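Local coordinates for protein o-succinylbenzoate synthase (Synechococcus elongatus, PDB 2OZT) that catalyses the dehydration of 2-succinyl-6-hydroxy-2,4-cyclohexadiene-1-carboxylate to 2-succinylbenzoate on the way to phylloquinone, using a divalent metal ion, at residues V42-I47 with T313-L318; I278-I283 with R302-P307; E122-S127 with L155-P160. All blocks are in the same frame, centred on the assembly; numbering follows the deposited sequence.

Contact 1 of 3, residues V42-I47 with T313-L318; sequences VGYGEI and TAYERL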
# COMPACT_ATOMS: atom_id res chain seq x y z
N VAL A 42 1.61 27.27 -3.09
CA VAL A 42 0.80 26.39 -2.21
C VAL A 42 1.27 24.95 -2.37
O VAL A 42 1.72 24.56 -3.44
CB VAL A 42 -0.67 26.49 -2.55
CG1 VAL A 42 -1.50 25.50 -1.73
CG2 VAL A 42 -1.20 27.87 -2.20
N GLY A 43 1.21 24.19 -1.28
CA GLY A 43 1.49 22.74 -1.38
C GLY A 43 0.40 22.03 -0.59
O GLY A 43 -0.31 22.64 0.21
N TYR A 44 0.27 20.73 -0.86
CA TYR A 44 -0.80 19.91 -0.21
C TYR A 44 -0.27 18.55 0.19
O TYR A 44 0.59 18.02 -0.47
CB TYR A 44 -2.00 19.69 -1.15
CG TYR A 44 -2.73 20.94 -1.58
CD1 TYR A 44 -3.90 21.37 -0.94
CD2 TYR A 44 -2.24 21.68 -2.65
CE1 TYR A 44 -4.55 22.54 -1.39
CE2 TYR A 44 -2.88 22.80 -3.10
CZ TYR A 44 -4.01 23.22 -2.47
OH TYR A 44 -4.57 24.39 -2.99
N GLY A 45 -0.85 18.00 1.26
CA GLY A 45 -0.46 16.65 1.71
C GLY A 45 -1.70 16.01 2.31
O GLY A 45 -2.72 16.66 2.57
N GLU A 46 -1.57 14.71 2.51
CA GLU A 46 -2.67 13.92 3.07
C GLU A 46 -2.15 12.96 4.12
O GLU A 46 -1.18 12.24 3.89
CB GLU A 46 -3.36 13.16 1.94
CG GLU A 46 -4.46 12.19 2.43
CD GLU A 46 -5.23 11.54 1.28
OE1 GLU A 46 -5.05 11.87 0.07
OE2 GLU A 46 -6.03 10.59 1.62
N ILE A 47 -2.85 12.93 5.27
CA ILE A 47 -2.56 12.01 6.39
C ILE A 47 -3.77 11.10 6.56
O ILE A 47 -4.86 11.54 6.93
CB ILE A 47 -2.41 12.81 7.70
CG1 ILE A 47 -1.29 13.87 7.54
CG2 ILE A 47 -2.15 11.94 8.91
CD1 ILE A 47 -1.18 14.85 8.72
N THR A 313 -5.27 23.93 -9.85
CA THR A 313 -6.68 24.21 -9.56
C THR A 313 -7.44 22.98 -9.07
O THR A 313 -8.37 23.11 -8.26
CB THR A 313 -7.40 24.78 -10.79
OG1 THR A 313 -7.32 23.84 -11.86
CG2 THR A 313 -6.77 26.09 -11.20
N ALA A 314 -7.06 21.80 -9.55
CA ALA A 314 -7.70 20.56 -9.10
C ALA A 314 -7.48 20.33 -7.60
O ALA A 314 -8.40 19.87 -6.90
CB ALA A 314 -7.19 19.35 -9.88
N TYR A 315 -6.29 20.67 -7.11
CA TYR A 315 -6.03 20.61 -5.68
C TYR A 315 -6.90 21.62 -4.96
O TYR A 315 -7.50 21.31 -3.92
CB TYR A 315 -4.57 20.93 -5.35
CG TYR A 315 -3.59 19.81 -5.64
CD1 TYR A 315 -3.04 19.65 -6.91
CD2 TYR A 315 -3.15 18.97 -4.63
CE1 TYR A 315 -2.12 18.65 -7.19
CE2 TYR A 315 -2.23 17.96 -4.89
CZ TYR A 315 -1.71 17.80 -6.17
OH TYR A 315 -0.78 16.80 -6.44
N GLU A 316 -6.94 22.85 -5.50
CA GLU A 316 -7.72 23.91 -4.87
C GLU A 316 -9.21 23.57 -4.81
O GLU A 316 -9.85 23.84 -3.78
CB GLU A 316 -7.49 25.26 -5.54
CG GLU A 316 -6.13 25.90 -5.18
CD GLU A 316 -6.08 26.59 -3.79
OE1 GLU A 316 -6.46 26.00 -2.73
OE2 GLU A 316 -5.61 27.76 -3.75
N ARG A 317 -9.76 22.97 -5.87
CA ARG A 317 -11.16 22.49 -5.87
C ARG A 317 -11.41 21.47 -4.77
O ARG A 317 -12.43 21.53 -4.06
CB ARG A 317 -11.55 21.86 -7.21
CG ARG A 317 -11.80 22.85 -8.37
CD ARG A 317 -12.41 22.14 -9.59
NE ARG A 317 -11.52 22.13 -10.76
CZ ARG A 317 -10.89 21.06 -11.25
NH1 ARG A 317 -10.10 21.20 -12.31
NH2 ARG A 317 -11.03 19.86 -10.69
N LEU A 318 -10.47 20.53 -4.61
CA LEU A 318 -10.62 19.45 -3.64
C LEU A 318 -10.66 20.09 -2.26
O LEU A 318 -11.55 19.80 -1.45
CB LEU A 318 -9.45 18.47 -3.75
CG LEU A 318 -9.53 17.09 -3.11
CD1 LEU A 318 -10.78 16.31 -3.57
CD2 LEU A 318 -8.32 16.30 -3.51
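Y44 reaches out from strand 42-47 and lays its ring against the base of Y315, while its hydroxyl runs on to the carboxylate of E316; these three residues make the contact. The closest carbon-carbon touch comes from the beta carbon of Y315, and the Y315 ring joins in through CD2. Y315 CB sits over one face of the Y44 ring, 25° off the normal, a CH-pi contact at 3.7 Å from the ring centroid. It is displaced toward the rim, where Y315 CB to Y44 CE2 is 3.4 Å. The two tyrosine rings are close to parallel, with planes at 26°, but they are slid so far apart that they barely overlap, the centroids being 5.1 Å from each other. Their side chains run past one another in opposite directions, and Y315 CD2 lies beside CB and CG of Y44.

E316 does not leave the helix aimed at the strand; the bend at chi2 (-79°) brings its carboxylate across the far end of Y44, with OE1 at the edge of the tyrosine ring, near its plane. Y44 OH donates to E316 OE1; the modelled separation of 2.5 Å is very short and the hydroxyl is crowded, so the exact length is doubtful. The other oxygen, OE2, forms a salt bridge with R34 on the neighbouring strand 23-36. L101 touches both tyrosines, and L312 and W319 of helix 312-320 also lie against Y44.

The chemistry therefore divides along one side chain: Y44 is greasy over its ring and polar at its end. The hydroxyl of the buried Y44 finds an acceptor in a carboxylate whose charge R34 probably balances, and helix 312-320 is joined to the outermost strand of the N-terminal sheet both by packing and by a polar link.

Contact 2 of 3, residues I278-I283 with R302-P307; sequences IARTAI and RWRSAP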
# COMPACT_ATOMS: atom_id res chain seq x y z
N ILE A 278 -4.73 13.30 -3.25
CA ILE A 278 -3.55 14.06 -2.84
C ILE A 278 -2.40 13.09 -2.50
O ILE A 278 -1.31 13.18 -3.04
CB ILE A 278 -3.86 15.03 -1.71
CG1 ILE A 278 -4.75 16.14 -2.30
CG2 ILE A 278 -2.58 15.58 -1.10
CD1 ILE A 278 -5.29 17.15 -1.21
N ALA A 279 -2.69 12.10 -1.65
CA ALA A 279 -1.67 11.11 -1.29
C ALA A 279 -1.25 10.28 -2.49
O ALA A 279 -0.07 10.02 -2.67
CB ALA A 279 -2.25 10.16 -0.21
N ARG A 280 -2.22 9.82 -3.28
CA ARG A 280 -1.85 8.95 -4.44
C ARG A 280 -0.94 9.72 -5.41
O ARG A 280 0.03 9.15 -5.90
CB ARG A 280 -3.07 8.42 -5.21
CG ARG A 280 -3.83 7.44 -4.40
CD ARG A 280 -4.69 6.44 -5.20
NE ARG A 280 -5.69 5.97 -4.26
CZ ARG A 280 -6.83 5.33 -4.55
NH1 ARG A 280 -7.13 5.02 -5.82
NH2 ARG A 280 -7.65 5.01 -3.56
N THR A 281 -1.26 10.99 -5.67
CA THR A 281 -0.45 11.76 -6.61
C THR A 281 0.95 11.98 -6.04
O THR A 281 1.94 11.87 -6.77
CB THR A 281 -1.11 13.09 -6.98
OG1 THR A 281 -2.44 12.85 -7.43
CG2 THR A 281 -0.35 13.74 -8.16
N ALA A 282 1.04 12.24 -4.74
CA ALA A 282 2.32 12.34 -4.08
C ALA A 282 3.14 11.05 -4.21
O ALA A 282 4.36 11.10 -4.39
CB ALA A 282 2.13 12.66 -2.61
N ILE A 283 2.47 9.90 -4.09
CA ILE A 283 3.18 8.65 -4.22
C ILE A 283 3.66 8.44 -5.66
O ILE A 283 4.81 8.04 -5.86
CB ILE A 283 2.27 7.47 -3.76
CG1 ILE A 283 2.01 7.57 -2.26
CG2 ILE A 283 2.96 6.13 -4.06
CD1 ILE A 283 0.85 6.61 -1.76
N ARG A 302 -12.63 0.18 -7.26
CA ARG A 302 -13.97 -0.24 -6.83
C ARG A 302 -14.36 0.38 -5.51
O ARG A 302 -15.55 0.71 -5.31
CB ARG A 302 -14.06 -1.75 -6.70
CG ARG A 302 -14.31 -2.40 -8.02
CD ARG A 302 -14.51 -3.89 -7.88
NE ARG A 302 -15.70 -4.19 -7.10
CZ ARG A 302 -16.02 -5.42 -6.69
NH1 ARG A 302 -15.22 -6.44 -6.99
NH2 ARG A 302 -17.12 -5.62 -5.99
N TRP A 303 -13.39 0.50 -4.60
CA TRP A 303 -13.66 0.99 -3.24
C TRP A 303 -13.34 2.44 -3.12
O TRP A 303 -14.11 3.20 -2.56
CB TRP A 303 -12.93 0.16 -2.17
CG TRP A 303 -13.32 -1.23 -2.37
CD1 TRP A 303 -14.49 -1.83 -1.98
CD2 TRP A 303 -12.63 -2.19 -3.17
NE1 TRP A 303 -14.55 -3.12 -2.45
CE2 TRP A 303 -13.42 -3.36 -3.18
CE3 TRP A 303 -11.42 -2.17 -3.86
CZ2 TRP A 303 -13.01 -4.52 -3.85
CZ3 TRP A 303 -11.02 -3.33 -4.54
CH2 TRP A 303 -11.83 -4.48 -4.53
N ARG A 304 -12.19 2.86 -3.64
CA ARG A 304 -11.90 4.29 -3.59
C ARG A 304 -11.18 4.76 -4.82
O ARG A 304 -9.99 4.53 -5.00
CB ARG A 304 -11.13 4.68 -2.34
CG ARG A 304 -10.92 6.19 -2.27
CD ARG A 304 -10.35 6.61 -0.93
NE ARG A 304 -10.34 8.07 -0.82
CZ ARG A 304 -9.88 8.74 0.24
NH1 ARG A 304 -9.25 8.13 1.23
NH2 ARG A 304 -9.91 10.07 0.24
N SER A 305 -11.93 5.44 -5.66
CA SER A 305 -11.42 6.02 -6.85
C SER A 305 -10.76 7.34 -6.48
O SER A 305 -11.33 8.16 -5.74
CB SER A 305 -12.59 6.20 -7.83
OG SER A 305 -12.21 7.03 -8.90
N ALA A 306 -9.56 7.55 -6.98
CA ALA A 306 -8.81 8.77 -6.66
C ALA A 306 -7.92 9.12 -7.84
O ALA A 306 -6.71 8.84 -7.85
CB ALA A 306 -8.01 8.56 -5.38
N PRO A 307 -8.52 9.68 -8.89
CA PRO A 307 -7.74 10.03 -10.07
C PRO A 307 -6.60 11.01 -9.73
O PRO A 307 -6.78 11.93 -8.91
CB PRO A 307 -8.79 10.69 -10.98
CG PRO A 307 -10.10 10.00 -10.54
CD PRO A 307 -9.96 9.97 -9.06
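R280 stretches from helix 277-290 to the backbone of R304 and slips its guanidinium under the methyl of A306. The flat group is used in two ways. Its NH1/NH2 end meets the carbonyl oxygen of R304: NH2 donates to it at 2.8 Å, while the bond from NH1 to the same oxygen, at 3.0 Å, is weak. The NH2 donor stands 36° out of the carbonyl plane, and the oxygen is itself tilted a little from the guanidinium plane, so the fork grips the carbonyl somewhat askew. A306 CB, in turn, lies above one face of the group, over its centre, 3.5 Å from R280 CZ.

R280 gets this far because its chain leaves toward the loop and is extended from CG to NE. R304 is extended too, with CG opposite the backbone N (chi1 -176°), and the two side chains cross at a slant. The two guanidinium planes are turned 72° apart and do not stack. What R280 touches of R304 is the aliphatic start: R304 CB and CG each lie 3.7 Å from R280 NH2, while the charged end of R304 goes to a salt bridge with E12 and to hydrogen bonds with L274 O and Y10 OH.

The side chain of R280 lies about 11 Å from that of K245, the predicted proton acceptor. The like charges, with R280 NH2 4.9 Å from R304 NE, are probably tolerated because E275 pairs with R280 NE and E12 with R304 NH2. E12 and Y10 sit on strand 3-20 of the N-terminal sheet. The chemistry thus splits between the two arginines: R280 ties the barrel helix to the loop through a backbone carbonyl, and R304 spends its charge on the N-terminal domain.

Contact 3 of 3, residues E122-S127 with L155-P160; sequences EQWQQS and LAALPP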
# COMPACT_ATOMS: atom_id res chain seq x y z
N GLU A 122 -13.43 -15.89 -13.89
CA GLU A 122 -14.23 -15.12 -14.84
C GLU A 122 -13.86 -13.65 -14.77
O GLU A 122 -14.35 -12.84 -15.57
CB GLU A 122 -15.74 -15.29 -14.59
CG GLU A 122 -16.19 -14.67 -13.25
CD GLU A 122 -17.41 -15.32 -12.60
OE1 GLU A 122 -17.81 -16.43 -13.00
OE2 GLU A 122 -17.93 -14.73 -11.63
N GLN A 123 -12.97 -13.28 -13.83
CA GLN A 123 -12.68 -11.86 -13.60
C GLN A 123 -11.35 -11.37 -14.17
O GLN A 123 -11.10 -10.16 -14.15
CB GLN A 123 -12.67 -11.53 -12.10
CG GLN A 123 -14.06 -11.56 -11.46
CD GLN A 123 -14.03 -11.21 -9.99
OE1 GLN A 123 -12.96 -10.96 -9.40
NE2 GLN A 123 -15.21 -11.22 -9.36
N TRP A 124 -10.51 -12.24 -14.67
CA TRP A 124 -9.19 -11.80 -15.16
C TRP A 124 -9.25 -11.26 -16.58
O TRP A 124 -8.43 -10.39 -16.96
CB TRP A 124 -8.15 -12.94 -15.07
CG TRP A 124 -8.42 -14.17 -15.91
CD1 TRP A 124 -8.99 -15.34 -15.51
CD2 TRP A 124 -8.06 -14.34 -17.29
NE1 TRP A 124 -9.01 -16.22 -16.56
CE2 TRP A 124 -8.46 -15.62 -17.67
CE3 TRP A 124 -7.45 -13.49 -18.24
CZ2 TRP A 124 -8.26 -16.11 -18.97
CZ3 TRP A 124 -7.27 -13.95 -19.52
CH2 TRP A 124 -7.67 -15.27 -19.88
N GLN A 125 -10.22 -11.72 -17.36
CA GLN A 125 -10.25 -11.44 -18.79
C GLN A 125 -10.40 -9.96 -19.13
O GLN A 125 -9.67 -9.47 -19.99
CB GLN A 125 -11.38 -12.29 -19.44
CG GLN A 125 -11.15 -13.82 -19.38
CD GLN A 125 -11.71 -14.47 -18.13
OE1 GLN A 125 -11.99 -13.82 -17.09
NE2 GLN A 125 -11.89 -15.80 -18.20
N GLN A 126 -11.34 -9.25 -18.49
CA GLN A 126 -11.53 -7.84 -18.83
C GLN A 126 -10.30 -7.06 -18.40
O GLN A 126 -9.88 -6.15 -19.13
CB GLN A 126 -12.79 -7.33 -18.13
CG GLN A 126 -13.09 -5.87 -18.38
CD GLN A 126 -13.72 -5.59 -19.74
OE1 GLN A 126 -14.01 -6.51 -20.52
NE2 GLN A 126 -13.95 -4.31 -20.02
N SER A 127 -9.71 -7.40 -17.25
CA SER A 127 -8.48 -6.72 -16.84
C SER A 127 -7.32 -6.96 -17.80
O SER A 127 -6.60 -6.03 -18.18
CB SER A 127 -8.07 -7.12 -15.42
OG SER A 127 -9.09 -6.75 -14.51
N LEU A 155 -4.43 -21.17 -13.37
CA LEU A 155 -3.11 -21.17 -13.98
C LEU A 155 -3.13 -21.70 -15.40
O LEU A 155 -2.39 -21.22 -16.25
CB LEU A 155 -2.12 -21.98 -13.16
CG LEU A 155 -1.74 -21.42 -11.80
CD1 LEU A 155 -0.93 -22.45 -11.05
CD2 LEU A 155 -0.95 -20.12 -12.00
N ALA A 156 -3.99 -22.70 -15.64
CA ALA A 156 -4.17 -23.21 -17.01
C ALA A 156 -4.79 -22.20 -17.97
O ALA A 156 -4.45 -22.18 -19.16
CB ALA A 156 -4.99 -24.48 -16.96
N ALA A 157 -5.71 -21.38 -17.46
CA ALA A 157 -6.43 -20.40 -18.27
C ALA A 157 -5.68 -19.08 -18.54
O ALA A 157 -5.86 -18.47 -19.58
CB ALA A 157 -7.74 -20.09 -17.60
N LEU A 158 -4.86 -18.63 -17.59
CA LEU A 158 -4.18 -17.33 -17.76
C LEU A 158 -3.27 -17.35 -18.97
O LEU A 158 -2.61 -18.35 -19.24
CB LEU A 158 -3.38 -16.96 -16.51
CG LEU A 158 -4.21 -16.51 -15.30
CD1 LEU A 158 -3.31 -16.45 -14.07
CD2 LEU A 158 -4.76 -15.12 -15.56
N PRO A 159 -3.23 -16.26 -19.74
CA PRO A 159 -2.38 -16.30 -20.96
C PRO A 159 -0.90 -16.28 -20.66
O PRO A 159 -0.47 -15.90 -19.56
CB PRO A 159 -2.75 -14.99 -21.69
CG PRO A 159 -4.07 -14.56 -21.09
CD PRO A 159 -3.96 -14.98 -19.63
N PRO A 160 -0.07 -16.65 -21.65
CA PRO A 160 1.37 -16.51 -21.50
C PRO A 160 1.76 -15.10 -21.09
O PRO A 160 1.24 -14.09 -21.66
CB PRO A 160 1.91 -16.78 -22.92
CG PRO A 160 0.84 -17.63 -23.55
CD PRO A 160 -0.47 -17.21 -22.96
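The indole of W124 projects from helix 120-129 as a broad flat knob, and the turn formed by A157, L158 and P159 provides the hollow that takes it. L158 supplies the floor: its CD2 methyl lies over one face of the indole, 4.0 Å from the centroid of the five-membered ring and 21° off the normal, a CH-pi contact centred near the CG-CD2 bond of W124. The six-membered ring projects further and meets the two ends of the turn obliquely. P159 bulges against it, with P159 CD 3.5 Å from W124 CZ3 and CG close behind, while on the carbonyl of A157 the oxygen, A157 O, is 3.4 Å from W124 CZ2. The methyl of that residue fills in as well: A157 CB lies 4.2 Å from W124 CZ2.

The chain shape explains the fit. W124 takes the crowded position, CG between the backbone N and the carbonyl carbon (chi1 63°), which sets one face of the indole against the L158 methyl. On its opposite face Q125 CG lies 3.5 Å above the plane, so the ring is sandwiched between its own helical neighbour and L158. A serine in its place would probably leave the hollow between L158, A157 and P159 unfilled and let the L158 methyl lose its aromatic cover.

Helix 144-157 ends just before L158, where the chain turns extended, and the prolines that follow lead it toward strand 163-167. F135 of strand 134-138 touches both W124 and L158 from the barrel side, and K191 binds the carbonyl oxygens of L155 and L158. Aromatic and aliphatic groups packed between successive helices, over the strand that joins them, belong to the outer layer of a beta/alpha barrel, here the C-terminal barrel domain of the enolase superfamily.

Contacts 1 and 2 are neighbours, with centres 12 Å apart, and they touch: E46 OE1 of strand 42-47 probably accepts a hydrogen bond from A279 N, and Y315 packs on T281. Helix 277-290, at the end of the barrel, thus meets both the N-terminal sheet and helix 312-320. Contact 3 lies on the outer helices of the barrel, its centre 38 Å from that of contact 1 and 26 Å from that of contact 2. Along the chain contact 3 closes first, then contact 2, both inside the long loop closed by contact 1. The C-terminal helix packs on the N-terminal sheet and on helix 277-290 of the barrel, so the two domains meet there within one monomer.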